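Local structure of D-alanyl transferase DltD (Enterococcus faecium TX0133A04, 6PFX) at residues 266-271 with 388-393; 100-105 with 291-296; 323-328 with 375-380; 22-27 with 118-123. The protein probably transfers D-alanine onto lipoteichoic acid during cell wall biogenesis in this Gram-positive bacterium. All blocks are in the same frame, centred on the assembly; numbering follows the deposited sequence.

Contact 1: residues 266-271 with 388-393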
loop_
_atom_site.group_PDB
_atom_site.type_symbol
_atom_site.label_atom_id
_atom_site.label_comp_id
_atom_site.label_asym_id
_atom_site.label_seq_id
_atom_site.Cartn_x
_atom_site.Cartn_y
_atom_site.Cartn_z
ATOM N N TYR A 266 -5.174 15.024 -7.478
ATOM C CA TYR A 266 -4.194 14.041 -7.031
ATOM C C TYR A 266 -3.034 13.888 -8.015
ATOM O O TYR A 266 -2.314 12.879 -7.976
ATOM C CB TYR A 266 -4.877 12.684 -6.835
ATOM C CG TYR A 266 -6.041 12.632 -5.864
ATOM C CD1 TYR A 266 -6.049 13.394 -4.705
ATOM C CD2 TYR A 266 -7.111 11.766 -6.087
ATOM C CE1 TYR A 266 -7.108 13.328 -3.810
ATOM C CE2 TYR A 266 -8.169 11.695 -5.200
ATOM C CZ TYR A 266 -8.158 12.456 -4.055
ATOM O OH TYR A 266 -9.237 12.362 -3.191
ATOM N N ARG A 267 -2.833 14.866 -8.891
ATOM C CA ARG A 267 -1.818 14.719 -9.920
ATOM C C ARG A 267 -0.479 15.299 -9.501
ATOM O O ARG A 267 0.513 15.041 -10.186
ATOM C CB ARG A 267 -2.273 15.350 -11.239
ATOM C CG ARG A 267 -3.481 14.651 -11.863
ATOM C CD ARG A 267 -4.071 15.397 -13.056
ATOM N NE ARG A 267 -4.324 16.779 -12.682
ATOM C CZ ARG A 267 -4.221 17.812 -13.508
ATOM N NH1 ARG A 267 -3.875 17.642 -14.773
ATOM N NH2 ARG A 267 -4.419 19.033 -13.054
ATOM N N PHE A 268 -0.422 16.035 -8.387
ATOM C CA PHE A 268 0.784 16.757 -7.967
ATOM C C PHE A 268 1.040 16.459 -6.500
ATOM O O PHE A 268 0.200 16.780 -5.657
ATOM C CB PHE A 268 0.596 18.278 -8.152
ATOM C CG PHE A 268 0.087 18.642 -9.499
ATOM C CD1 PHE A 268 0.813 18.346 -10.625
ATOM C CD2 PHE A 268 -1.149 19.235 -9.647
ATOM C CE1 PHE A 268 0.315 18.647 -11.877
ATOM C CE2 PHE A 268 -1.637 19.545 -10.886
ATOM C CZ PHE A 268 -0.918 19.244 -12.003
ATOM N N SER A 269 2.189 15.847 -6.178
ATOM C CA SER A 269 2.362 15.458 -4.782
ATOM C C SER A 269 3.779 15.008 -4.483
ATOM O O SER A 269 4.408 14.392 -5.349
ATOM C CB SER A 269 1.456 14.247 -4.494
ATOM O OG SER A 269 1.476 13.857 -3.135
ATOM N N PRO A 270 4.292 15.254 -3.268
ATOM C CA PRO A 270 5.501 14.542 -2.821
ATOM C C PRO A 270 5.326 13.045 -2.840
ATOM O O PRO A 270 6.323 12.328 -2.906
ATOM C CB PRO A 270 5.706 15.037 -1.380
ATOM C CG PRO A 270 4.951 16.340 -1.316
ATOM C CD PRO A 270 3.784 16.182 -2.241
ATOM N N GLU A 271 4.088 12.547 -2.791
ATOM C CA GLU A 271 3.862 11.108 -2.766
ATOM C C GLU A 271 4.428 10.402 -3.997
ATOM O O GLU A 271 4.755 9.211 -3.924
ATOM C CB GLU A 271 2.366 10.810 -2.638
ATOM C CG GLU A 271 2.051 9.311 -2.493
ATOM C CD GLU A 271 2.332 8.702 -1.118
ATOM O OE1 GLU A 271 2.482 9.435 -0.119
ATOM O OE2 GLU A 271 2.375 7.449 -1.035
ATOM N N HIS A 388 5.541 17.824 -9.637
ATOM C CA HIS A 388 4.679 18.854 -10.204
ATOM C C HIS A 388 4.323 18.613 -11.671
ATOM O O HIS A 388 3.606 19.429 -12.262
ATOM C CB HIS A 388 5.360 20.226 -10.079
ATOM C CG HIS A 388 5.725 20.607 -8.678
ATOM N ND1 HIS A 388 5.003 20.196 -7.579
ATOM C CD2 HIS A 388 6.731 21.378 -8.199
ATOM C CE1 HIS A 388 5.550 20.692 -6.484
ATOM N NE2 HIS A 388 6.601 21.411 -6.832
ATOM N N GLN A 389 4.771 17.503 -12.256
ATOM C CA GLN A 389 4.624 17.272 -13.688
ATOM C C GLN A 389 3.160 17.074 -14.057
ATOM O O GLN A 389 2.477 16.230 -13.475
ATOM C CB GLN A 389 5.408 16.010 -14.069
ATOM C CG GLN A 389 5.101 15.446 -15.458
ATOM C CD GLN A 389 6.038 15.959 -16.527
ATOM O OE1 GLN A 389 7.257 15.946 -16.363
ATOM N NE2 GLN A 389 5.473 16.394 -17.642
ATOM N N ILE A 390 2.699 17.812 -15.061
ATOM C CA ILE A 390 1.348 17.606 -15.601
ATOM C C ILE A 390 1.361 16.380 -16.492
ATOM O O ILE A 390 2.240 16.261 -17.362
ATOM C CB ILE A 390 0.895 18.852 -16.372
ATOM C CG1 ILE A 390 0.974 20.079 -15.463
ATOM C CG2 ILE A 390 -0.516 18.645 -16.903
ATOM C CD1 ILE A 390 0.569 21.396 -16.138
ATOM N N PRO A 391 0.414 15.441 -16.335
ATOM C CA PRO A 391 0.504 14.173 -17.075
ATOM C C PRO A 391 0.301 14.280 -18.579
ATOM O O PRO A 391 0.734 13.377 -19.304
ATOM C CB PRO A 391 -0.618 13.312 -16.462
ATOM C CG PRO A 391 -0.965 13.926 -15.197
ATOM C CD PRO A 391 -0.626 15.397 -15.288
ATOM N N ASP A 392 -0.361 15.327 -19.076
ATOM C CA ASP A 392 -0.928 15.260 -20.419
ATOM C C ASP A 392 0.122 15.164 -21.517
ATOM O O ASP A 392 -0.143 14.560 -22.562
ATOM C CB ASP A 392 -1.803 16.483 -20.684
ATOM C CG ASP A 392 -2.964 16.583 -19.733
ATOM O OD1 ASP A 392 -2.783 16.253 -18.539
ATOM O OD2 ASP A 392 -4.049 17.015 -20.179
ATOM N N LYS A 393 1.291 15.757 -21.332
ATOM C CA LYS A 393 2.323 15.690 -22.361
ATOM C C LYS A 393 3.197 14.449 -22.271
ATOM O O LYS A 393 4.021 14.224 -23.165
ATOM C CB LYS A 393 3.155 16.970 -22.338
ATOM C CG LYS A 393 2.388 18.131 -22.967
ATOM C CD LYS A 393 3.029 19.472 -22.681
ATOM C CE LYS A 393 2.875 20.422 -23.867
ATOM N NZ LYS A 393 3.458 21.766 -23.588
HETATM O O HOH W 1 -4.167 15.322 -16.436
#
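Phe268, Ile390, Pro391 and the carbon chain of Arg267 provide the apolar part of this surface contact. The Phe268 ring, its CG anti to the carbonyl carbon (chi1 -50°), reaches along the backbone of 388-390, and its CE1 lies 3.9 Å from Ile390 CG1, the side chains crossing obliquely. The same ring also meets two carbonyls: Phe268 CE1 is 3.4 Å from His388 O, while Gln389 O sits at the ring edge, near its plane. Arg267 CB rests over the centre of one face of this ring. Arg267 CD packs on the pyrrolidine of Pro391, 4.0 Å from its CG, the side chains crossing at about a right angle.

The contact joins the loop leading into helix 271-284 to the C-terminal tail that follows helix 384-388. Ser269 caps helix 271-284, its OG accepting from Glu271 N at 2.9 Å.

Charge enters through Arg267, whose chain bends at chi3 (-52°). Its guanidinium pairs with Asp265 in a salt bridge through NH2, while NH1 stays 4.2 Å from Asp392 OD1, too far for another. A water spans that gap, accepting from Arg267 NH1 and donating to Asp392 OD1. Lys317 NZ ties the carbonyls of Arg267 and Gln389 together.

Contact 2: residues 100-105 with 291-296; sequences FIISPQ and FIIPPV
Strands 97-101 and 288-293 run parallel here, with Phe100 opposite Phe291 and Ile101 opposite Ile292, and Ile292 uses both its backbone polar atoms across the pair. Its N donates to Phe100 O at 3.0 Å, and its O accepts from Ile102 N at 2.9 Å, nearly along the C=O axis. Beyond this ladder Pro294, which has no N-H to give, brings its CD to 3.1 Å from Ile102 O, a buried carbonyl that finds no hydrogen-bond partner.

On one face of the sheet the Phe100 and Phe291 rings meet obliquely, planes at 52°. Phe100 CG stands anti to the backbone N (chi1 -168°), whereas Phe291 CG lies beside its own; CD1 of Phe291 thus comes to 3.7 Å from Phe100 CB. Ile102 CD1 touches the same Phe291 CD1, and helix 271-284 packs against this face. On the face of Ile101 and Ile292 the side chains lie side by side, and the two CD1 methyls, Ile101 to Ile292, are squeezed to 3.3 Å. Further on, a water links Gln105 NE2 to Pro295 O, and Val296 CG2 lies 3.6 Å from that NE2.

Such neighbouring parallel strands, with helices packed on a face of the sheet, belong to the central sheet of an alpha/beta fold, consistent with the SGNH hydrolase clan; Gln105 lies near a possible Ser46-His348-Asp345 triad.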
loop_
_atom_site.group_PDB
_atom_site.type_symbol
_atom_site.label_atom_id
_atom_site.label_comp_id
_atom_site.label_asym_id
_atom_site.label_seq_id
_atom_site.Cartn_x
_atom_site.Cartn_y
_atom_site.Cartn_z
ATOM N N PHE A 100 0.608 -4.725 -4.660
ATOM C CA PHE A 100 0.656 -3.378 -4.102
ATOM C C PHE A 100 -0.560 -2.611 -4.598
ATOM O O PHE A 100 -0.707 -2.401 -5.803
ATOM C CB PHE A 100 1.951 -2.672 -4.533
ATOM C CG PHE A 100 2.249 -1.387 -3.787
ATOM C CD1 PHE A 100 1.496 -0.263 -4.013
ATOM C CD2 PHE A 100 3.297 -1.307 -2.864
ATOM C CE1 PHE A 100 1.775 0.922 -3.339
ATOM C CE2 PHE A 100 3.570 -0.125 -2.183
ATOM C CZ PHE A 100 2.812 0.981 -2.424
ATOM N N ILE A 101 -1.393 -2.134 -3.675
ATOM C CA ILE A 101 -2.574 -1.343 -4.016
ATOM C C ILE A 101 -2.209 0.133 -3.886
ATOM O O ILE A 101 -1.883 0.593 -2.786
ATOM C CB ILE A 101 -3.756 -1.682 -3.095
ATOM C CG1 ILE A 101 -3.943 -3.187 -2.889
ATOM C CG2 ILE A 101 -5.032 -1.055 -3.650
ATOM C CD1 ILE A 101 -4.241 -3.941 -4.096
ATOM N N ILE A 102 -2.271 0.867 -5.002
ATOM C CA ILE A 102 -1.937 2.291 -5.055
ATOM C C ILE A 102 -3.226 3.088 -4.851
ATOM O O ILE A 102 -4.095 3.083 -5.726
ATOM C CB ILE A 102 -1.351 2.656 -6.426
ATOM C CG1 ILE A 102 -0.133 1.808 -6.777
ATOM C CG2 ILE A 102 -0.969 4.149 -6.479
ATOM C CD1 ILE A 102 0.374 2.025 -8.196
ATOM N N SER A 103 -3.346 3.820 -3.739
ATOM C CA SER A 103 -4.527 4.670 -3.532
ATOM C C SER A 103 -4.318 6.043 -4.164
ATOM O O SER A 103 -3.379 6.747 -3.780
ATOM C CB SER A 103 -4.804 4.849 -2.044
ATOM O OG SER A 103 -5.181 3.632 -1.436
ATOM N N PRO A 104 -5.172 6.480 -5.095
ATOM C CA PRO A 104 -5.020 7.847 -5.636
ATOM C C PRO A 104 -5.037 8.929 -4.557
ATOM O O PRO A 104 -4.322 9.936 -4.681
ATOM C CB PRO A 104 -6.199 7.949 -6.622
ATOM C CG PRO A 104 -6.496 6.482 -7.015
ATOM C CD PRO A 104 -6.296 5.749 -5.719
ATOM N N GLN A 105 -5.787 8.706 -3.467
ATOM C CA GLN A 105 -5.958 9.718 -2.431
ATOM C C GLN A 105 -4.681 9.981 -1.651
ATOM O O GLN A 105 -4.590 10.989 -0.943
ATOM C CB GLN A 105 -7.041 9.292 -1.441
ATOM C CG GLN A 105 -8.386 9.049 -2.071
ATOM C CD GLN A 105 -8.451 7.733 -2.833
ATOM O OE1 GLN A 105 -7.724 6.778 -2.522
ATOM N NE2 GLN A 105 -9.295 7.688 -3.860
ATOM N N PHE A 291 0.642 -4.188 -9.456
ATOM C CA PHE A 291 0.072 -2.959 -8.923
ATOM C C PHE A 291 -1.403 -2.897 -9.295
ATOM O O PHE A 291 -1.784 -3.277 -10.404
ATOM C CB PHE A 291 0.790 -1.722 -9.479
ATOM C CG PHE A 291 2.232 -1.621 -9.050
ATOM C CD1 PHE A 291 2.565 -1.034 -7.843
ATOM C CD2 PHE A 291 3.252 -2.114 -9.854
ATOM C CE1 PHE A 291 3.891 -0.940 -7.429
ATOM C CE2 PHE A 291 4.590 -2.031 -9.444
ATOM C CZ PHE A 291 4.903 -1.435 -8.234
ATOM N N ILE A 292 -2.228 -2.449 -8.349
ATOM C CA ILE A 292 -3.675 -2.297 -8.529
ATOM C C ILE A 292 -4.030 -0.842 -8.254
ATOM O O ILE A 292 -3.657 -0.299 -7.206
ATOM C CB ILE A 292 -4.457 -3.256 -7.600
ATOM C CG1 ILE A 292 -4.017 -4.698 -7.882
ATOM C CG2 ILE A 292 -5.979 -3.056 -7.750
ATOM C CD1 ILE A 292 -4.494 -5.741 -6.885
ATOM N N ILE A 293 -4.764 -0.224 -9.185
ATOM C CA ILE A 293 -5.206 1.162 -9.067
ATOM C C ILE A 293 -6.727 1.152 -9.023
ATOM O O ILE A 293 -7.369 0.862 -10.045
ATOM C CB ILE A 293 -4.768 2.009 -10.263
ATOM C CG1 ILE A 293 -3.267 1.878 -10.500
ATOM C CG2 ILE A 293 -5.104 3.462 -9.966
ATOM C CD1 ILE A 293 -2.738 2.617 -11.727
ATOM N N PRO A 294 -7.335 1.418 -7.874
ATOM C CA PRO A 294 -8.793 1.374 -7.773
ATOM C C PRO A 294 -9.417 2.650 -8.294
ATOM O O PRO A 294 -8.774 3.709 -8.318
ATOM C CB PRO A 294 -9.035 1.271 -6.260
ATOM C CG PRO A 294 -7.874 2.078 -5.695
ATOM C CD PRO A 294 -6.700 1.640 -6.562
ATOM N N PRO A 295 -10.683 2.592 -8.661
ATOM C CA PRO A 295 -11.428 3.790 -9.042
ATOM C C PRO A 295 -11.995 4.482 -7.809
ATOM O O PRO A 295 -11.810 4.056 -6.678
ATOM C CB PRO A 295 -12.581 3.205 -9.849
ATOM C CG PRO A 295 -12.864 1.909 -9.121
ATOM C CD PRO A 295 -11.506 1.371 -8.736
ATOM N N VAL A 296 -12.712 5.574 -8.059
ATOM C CA VAL A 296 -13.610 6.170 -7.079
ATOM C C VAL A 296 -15.021 5.981 -7.605
ATOM O O VAL A 296 -15.272 6.216 -8.791
ATOM C CB VAL A 296 -13.313 7.659 -6.848
ATOM C CG1 VAL A 296 -14.381 8.245 -5.938
ATOM C CG2 VAL A 296 -11.941 7.818 -6.256
HETATM O O HOH W 2 -10.104 5.216 -4.759
#

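Contact 3: residues 323-328 with 375-380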
loop_
_atom_site.group_PDB
_atom_site.type_symbol
_atom_site.label_atom_id
_atom_site.label_comp_id
_atom_site.label_asym_id
_atom_site.label_seq_id
_atom_site.Cartn_x
_atom_site.Cartn_y
_atom_site.Cartn_z
ATOM N N ASN A 323 5.758 2.133 -15.889
ATOM C CA ASN A 323 6.137 1.522 -17.155
ATOM C C ASN A 323 7.509 1.990 -17.621
ATOM O O ASN A 323 8.282 1.204 -18.185
ATOM C CB ASN A 323 5.099 1.858 -18.229
ATOM C CG ASN A 323 3.771 1.183 -18.002
ATOM O OD1 ASN A 323 3.675 0.156 -17.325
ATOM N ND2 ASN A 323 2.734 1.739 -18.605
ATOM N N SER A 324 7.822 3.273 -17.424
ATOM C CA SER A 324 9.098 3.785 -17.902
ATOM C C SER A 324 10.267 3.094 -17.220
ATOM O O SER A 324 11.387 3.127 -17.739
ATOM C CB SER A 324 9.209 5.295 -17.671
ATOM O OG SER A 324 9.327 5.606 -16.294
ATOM N N GLN A 325 10.039 2.498 -16.054
ATOM C CA GLN A 325 11.098 1.856 -15.297
ATOM C C GLN A 325 11.007 0.340 -15.320
ATOM O O GLN A 325 11.838 -0.330 -14.693
ATOM C CB GLN A 325 11.065 2.375 -13.854
ATOM C CG GLN A 325 11.215 3.904 -13.773
ATOM C CD GLN A 325 11.322 4.370 -12.339
ATOM O OE1 GLN A 325 12.424 4.513 -11.792
ATOM N NE2 GLN A 325 10.176 4.614 -11.716
ATOM N N GLY A 326 10.059 -0.221 -16.058
ATOM C CA GLY A 326 9.983 -1.653 -16.240
ATOM C C GLY A 326 8.914 -2.361 -15.441
ATOM O O GLY A 326 8.806 -3.594 -15.543
ATOM N N PHE A 327 8.122 -1.629 -14.659
ATOM C CA PHE A 327 7.001 -2.203 -13.920
ATOM C C PHE A 327 5.796 -2.176 -14.849
ATOM O O PHE A 327 5.152 -1.139 -15.011
ATOM C CB PHE A 327 6.744 -1.391 -12.661
ATOM C CG PHE A 327 7.886 -1.393 -11.665
ATOM C CD1 PHE A 327 7.988 -2.397 -10.714
ATOM C CD2 PHE A 327 8.816 -0.373 -11.651
ATOM C CE1 PHE A 327 8.990 -2.391 -9.784
ATOM C CE2 PHE A 327 9.812 -0.355 -10.722
ATOM C CZ PHE A 327 9.910 -1.380 -9.782
ATOM N N ASN A 328 5.498 -3.311 -15.483
ATOM C CA ASN A 328 4.486 -3.339 -16.530
ATOM C C ASN A 328 3.287 -4.208 -16.169
ATOM O O ASN A 328 2.415 -4.425 -17.021
ATOM C CB ASN A 328 5.076 -3.840 -17.853
ATOM C CG ASN A 328 6.164 -2.946 -18.384
ATOM O OD1 ASN A 328 7.275 -3.394 -18.678
ATOM N ND2 ASN A 328 5.852 -1.679 -18.527
ATOM N N TYR A 375 14.287 -3.969 -14.649
ATOM C CA TYR A 375 14.047 -2.609 -14.204
ATOM C C TYR A 375 15.154 -1.665 -14.632
ATOM O O TYR A 375 16.335 -2.031 -14.673
ATOM C CB TYR A 375 13.859 -2.563 -12.688
ATOM C CG TYR A 375 12.719 -3.444 -12.230
ATOM C CD1 TYR A 375 11.435 -3.212 -12.700
ATOM C CD2 TYR A 375 12.916 -4.501 -11.343
ATOM C CE1 TYR A 375 10.374 -3.999 -12.306
ATOM C CE2 TYR A 375 11.857 -5.294 -10.937
ATOM C CZ TYR A 375 10.592 -5.041 -11.427
ATOM O OH TYR A 375 9.529 -5.794 -11.035
ATOM N N HIS A 376 14.745 -0.437 -14.943
ATOM C CA HIS A 376 15.647 0.663 -15.272
ATOM C C HIS A 376 15.212 1.842 -14.414
ATOM O O HIS A 376 14.388 2.653 -14.849
ATOM C CB HIS A 376 15.581 0.973 -16.749
ATOM C CG HIS A 376 16.139 -0.122 -17.592
ATOM N ND1 HIS A 376 15.350 -1.078 -18.194
ATOM C CD2 HIS A 376 17.419 -0.453 -17.881
ATOM C CE1 HIS A 376 16.120 -1.936 -18.840
ATOM N NE2 HIS A 376 17.379 -1.578 -18.664
ATOM N N LEU A 377 15.752 1.929 -13.195
ATOM C CA LEU A 377 15.364 3.005 -12.294
ATOM C C LEU A 377 15.877 4.358 -12.782
ATOM O O LEU A 377 16.979 4.471 -13.330
ATOM C CB LEU A 377 15.864 2.750 -10.878
ATOM C CG LEU A 377 15.246 1.543 -10.180
ATOM C CD1 LEU A 377 16.034 1.224 -8.929
ATOM C CD2 LEU A 377 13.781 1.800 -9.858
ATOM N N ASP A 378 15.056 5.389 -12.590
ATOM C CA ASP A 378 15.431 6.759 -12.907
ATOM C C ASP A 378 15.232 7.618 -11.670
ATOM O O ASP A 378 14.100 7.813 -11.213
ATOM C CB ASP A 378 14.582 7.305 -14.047
ATOM C CG ASP A 378 15.124 8.604 -14.602
ATOM O OD1 ASP A 378 15.957 9.278 -13.945
ATOM O OD2 ASP A 378 14.725 8.943 -15.727
ATOM N N ASP A 379 16.329 8.168 -11.160
ATOM C CA ASP A 379 16.277 8.997 -9.966
ATOM C C ASP A 379 15.599 10.342 -10.206
ATOM O O ASP A 379 15.271 11.023 -9.230
ATOM C CB ASP A 379 17.697 9.148 -9.418
ATOM C CG ASP A 379 18.290 7.825 -8.937
ATOM O OD1 ASP A 379 17.588 7.056 -8.251
ATOM O OD2 ASP A 379 19.477 7.558 -9.232
ATOM N N ALA A 380 15.349 10.734 -11.460
ATOM C CA ALA A 380 14.558 11.933 -11.709
ATOM C C ALA A 380 13.204 11.873 -11.011
ATOM O O ALA A 380 12.579 12.912 -10.771
ATOM C CB ALA A 380 14.307 12.122 -13.210
HETATM O O HOH W 3 13.624 4.591 -16.804
#
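A Schellman motif ends helix 308-323 at Gly326, whose positive phi (104°) turns the chain toward strand 330-332, and the segment 375-380 lies against this turn. The rings of Phe327 and Tyr375 form an offset stack, centroids 4.1 Å apart and planes inclined by 26°. Both have CG anti to the carbonyl carbon. The side chains cross at about a right angle, and one flank of the tyrosine overlaps the phenylalanine: Tyr375 CE1 sits over the Phe327 face, toward its rim, 3.3 Å from Phe327 CD1. In return Phe327 CZ lies over a face of Tyr375. The hydroxyl runs on past the stack to bond Asn287 O, which fixes the far end of the tyrosine, and Gln325 O lies in the plane of its ring, at the edge.

Gln325 grips the other segment at two levels. Its backbone O accepts from His376 N at 2.9 Å, the donor standing above the carbonyl plane. Its side chain, extended beyond CG, runs alongside His376 O, with Gln325 CB 3.5 Å from that oxygen, and presents the amide to residues 377-378. Gln276 NE2 also donates to OE1, while NE2 is held by Gln321 O. Asp378 closes an Asx turn by accepting from Ala380 N. Asp378 N meets Gln325 OE1 at 2.9 Å, in the carbonyl plane and on a lone pair.

Contact 4: residues 22-27 with 118-123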
loop_
_atom_site.group_PDB
_atom_site.type_symbol
_atom_site.label_atom_id
_atom_site.label_comp_id
_atom_site.label_asym_id
_atom_site.label_seq_id
_atom_site.Cartn_x
_atom_site.Cartn_y
_atom_site.Cartn_z
ATOM N N ASN A 22 2.006 -2.834 15.685
ATOM C CA ASN A 22 3.254 -3.367 16.223
ATOM C C ASN A 22 3.922 -4.345 15.260
ATOM O O ASN A 22 5.152 -4.466 15.262
ATOM C CB ASN A 22 3.005 -4.070 17.558
ATOM C CG ASN A 22 2.726 -3.103 18.687
ATOM O OD1 ASN A 22 3.268 -1.999 18.726
ATOM N ND2 ASN A 22 1.869 -3.513 19.615
ATOM N N VAL A 23 3.137 -5.061 14.449
ATOM C CA VAL A 23 3.710 -5.930 13.423
ATOM C C VAL A 23 4.270 -5.092 12.280
ATOM O O VAL A 23 5.402 -5.303 11.825
ATOM C CB VAL A 23 2.646 -6.925 12.922
ATOM C CG1 VAL A 23 3.125 -7.652 11.670
ATOM C CG2 VAL A 23 2.299 -7.928 14.009
ATOM N N LEU A 24 3.495 -4.102 11.828
ATOM C CA LEU A 24 3.905 -3.285 10.692
ATOM C C LEU A 24 5.139 -2.443 11.006
ATOM O O LEU A 24 5.951 -2.187 10.108
ATOM C CB LEU A 24 2.747 -2.392 10.245
ATOM C CG LEU A 24 1.433 -3.070 9.853
ATOM C CD1 LEU A 24 0.523 -2.044 9.184
ATOM C CD2 LEU A 24 1.635 -4.273 8.960
ATOM N N LYS A 25 5.299 -2.003 12.260
ATOM C CA LYS A 25 6.465 -1.236 12.679
ATOM C C LYS A 25 7.631 -2.107 13.123
ATOM O O LYS A 25 8.726 -1.582 13.360
ATOM C CB LYS A 25 6.110 -0.334 13.870
ATOM C CG LYS A 25 5.165 0.790 13.545
ATOM C CD LYS A 25 5.040 1.826 14.667
ATOM C CE LYS A 25 4.675 1.196 16.004
ATOM N NZ LYS A 25 4.468 2.226 17.070
ATOM N N GLY A 26 7.423 -3.413 13.273
ATOM C CA GLY A 26 8.435 -4.298 13.799
ATOM C C GLY A 26 9.204 -5.035 12.717
ATOM O O GLY A 26 9.114 -4.733 11.523
ATOM N N ASP A 27 9.996 -6.015 13.171
ATOM C CA ASP A 27 10.806 -6.841 12.292
ATOM C C ASP A 27 10.587 -8.339 12.500
ATOM O O ASP A 27 10.474 -9.088 11.528
ATOM C CB ASP A 27 12.303 -6.556 12.512
ATOM C CG ASP A 27 12.769 -5.276 11.865
ATOM O OD1 ASP A 27 12.140 -4.822 10.890
ATOM O OD2 ASP A 27 13.789 -4.725 12.327
ATOM N N ASN A 118 3.421 9.927 11.690
ATOM C CA ASN A 118 3.756 9.713 13.094
ATOM C C ASN A 118 3.233 8.375 13.603
ATOM O O ASN A 118 3.882 7.725 14.430
ATOM C CB ASN A 118 3.197 10.851 13.952
ATOM C CG ASN A 118 3.906 12.171 13.715
ATOM O OD1 ASN A 118 4.992 12.216 13.140
ATOM N ND2 ASN A 118 3.289 13.258 14.166
ATOM N N THR A 119 2.057 7.947 13.134
ATOM C CA THR A 119 1.489 6.694 13.621
ATOM C C THR A 119 2.390 5.507 13.308
ATOM O O THR A 119 2.528 4.589 14.126
ATOM C CB THR A 119 0.105 6.467 13.013
ATOM O OG1 THR A 119 -0.773 7.507 13.444
ATOM C CG2 THR A 119 -0.456 5.115 13.437
ATOM N N TYR A 120 3.001 5.494 12.127
ATOM C CA TYR A 120 3.783 4.351 11.686
ATOM C C TYR A 120 5.279 4.574 11.755
ATOM O O TYR A 120 6.038 3.629 11.510
ATOM C CB TYR A 120 3.361 3.947 10.273
ATOM C CG TYR A 120 1.923 3.523 10.239
ATOM C CD1 TYR A 120 1.568 2.217 10.550
ATOM C CD2 TYR A 120 0.915 4.429 9.932
ATOM C CE1 TYR A 120 0.251 1.810 10.535
ATOM C CE2 TYR A 120 -0.417 4.031 9.919
ATOM C CZ TYR A 120 -0.735 2.717 10.224
ATOM O OH TYR A 120 -2.041 2.288 10.216
ATOM N N TYR A 121 5.729 5.780 12.101
ATOM C CA TYR A 121 7.159 6.024 12.218
ATOM C C TYR A 121 7.767 5.028 13.197
ATOM O O TYR A 121 7.315 4.913 14.342
ATOM C CB TYR A 121 7.438 7.444 12.697
ATOM C CG TYR A 121 8.900 7.655 13.024
ATOM C CD1 TYR A 121 9.874 7.546 12.038
ATOM C CD2 TYR A 121 9.309 7.946 14.317
ATOM C CE1 TYR A 121 11.221 7.730 12.335
ATOM C CE2 TYR A 121 10.648 8.128 14.622
ATOM C CZ TYR A 121 11.597 8.021 13.626
ATOM O OH TYR A 121 12.932 8.202 13.917
ATOM N N SER A 122 8.787 4.304 12.734
ATOM C CA SER A 122 9.417 3.226 13.487
ATOM C C SER A 122 10.897 3.551 13.610
ATOM O O SER A 122 11.620 3.545 12.606
ATOM C CB SER A 122 9.246 1.892 12.766
ATOM O OG SER A 122 10.006 0.892 13.404
ATOM N N GLU A 123 11.348 3.856 14.829
ATOM C CA GLU A 123 12.778 4.030 15.045
ATOM C C GLU A 123 13.533 2.760 14.675
ATOM O O GLU A 123 14.641 2.823 14.127
ATOM C CB GLU A 123 13.063 4.385 16.504
ATOM C CG GLU A 123 12.769 5.828 16.871
ATOM C CD GLU A 123 13.009 6.103 18.346
ATOM O OE1 GLU A 123 12.548 5.301 19.187
ATOM O OE2 GLU A 123 13.670 7.113 18.664
HETATM O O HOH W 4 1.803 3.978 16.345
#
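Both segments are places where a short helix gives way to a turn before another helix begins: 22-27 leaves helix 21-24 and reaches Asp27, the N-cap residue of helix 28-35, while 118-123 leaves helix 114-120 at Tyr121 and enters helix 123-132 through Ser122. The two backbones come closest at Lys25 and Ser122, their CA atoms 5.4 Å apart. Gly26 N bonds back to Val23 O within the first turn.

Ser122 makes the direct polar link. Its OG stands anti to the backbone N (chi1 172°) and donates to Lys25 O at 2.8 Å, in the carbonyl plane and on a lone pair. Ser122 OG in turn accepts from Gln125 N, so one hydroxyl both caps helix 123-132 and ties it to the turn at Lys25. The aliphatic part of Lys25 lies across the end of helix 114-120: CG is 3.6 Å from Tyr120 O, and CD is 3.8 Å from Thr119 O. Beyond a bend at chi3 (-54°) the amino group runs past these carbonyls, and a water 3.3 Å from Lys25 NZ accepts from it and donates to Thr119 O. A positive charge beside these C-terminal carbonyls would probably be favourable. Leu24 and Tyr120 lie side by side and point the same way, with Leu24 CD1 4.1 Å from Tyr120 CE1, and the phenol OH is held by Pro75 O.

Leu24 and Tyr120 both continue onto the loop at Ala74 and onto helix 79-89, while Gln125 of helix 123-132 binds the carbonyls of Leu24 and Gly26.

Contact 2 lies nearest the middle of the fold, joining the third and fourth strands in the order 68-71, 39-43, 97-101, 288-293, 330-332. Contact 1 touches it where Tyr266 packs on Pro104 and Gln105, and contact 3 where Phe327 meets Phe291; their centres are about 16 and 19 Å from that of contact 2. Contact 4, its centre about 23 Å from contact 2, crosses it along the chain and closes before contacts 1 and 3 open; contact 3 is nested within the loop closed by contact 1. The N-terminal helices, through contact 4, and the C-terminal part, through contacts 1 and 3, are thus both tied to elements around one central sheet.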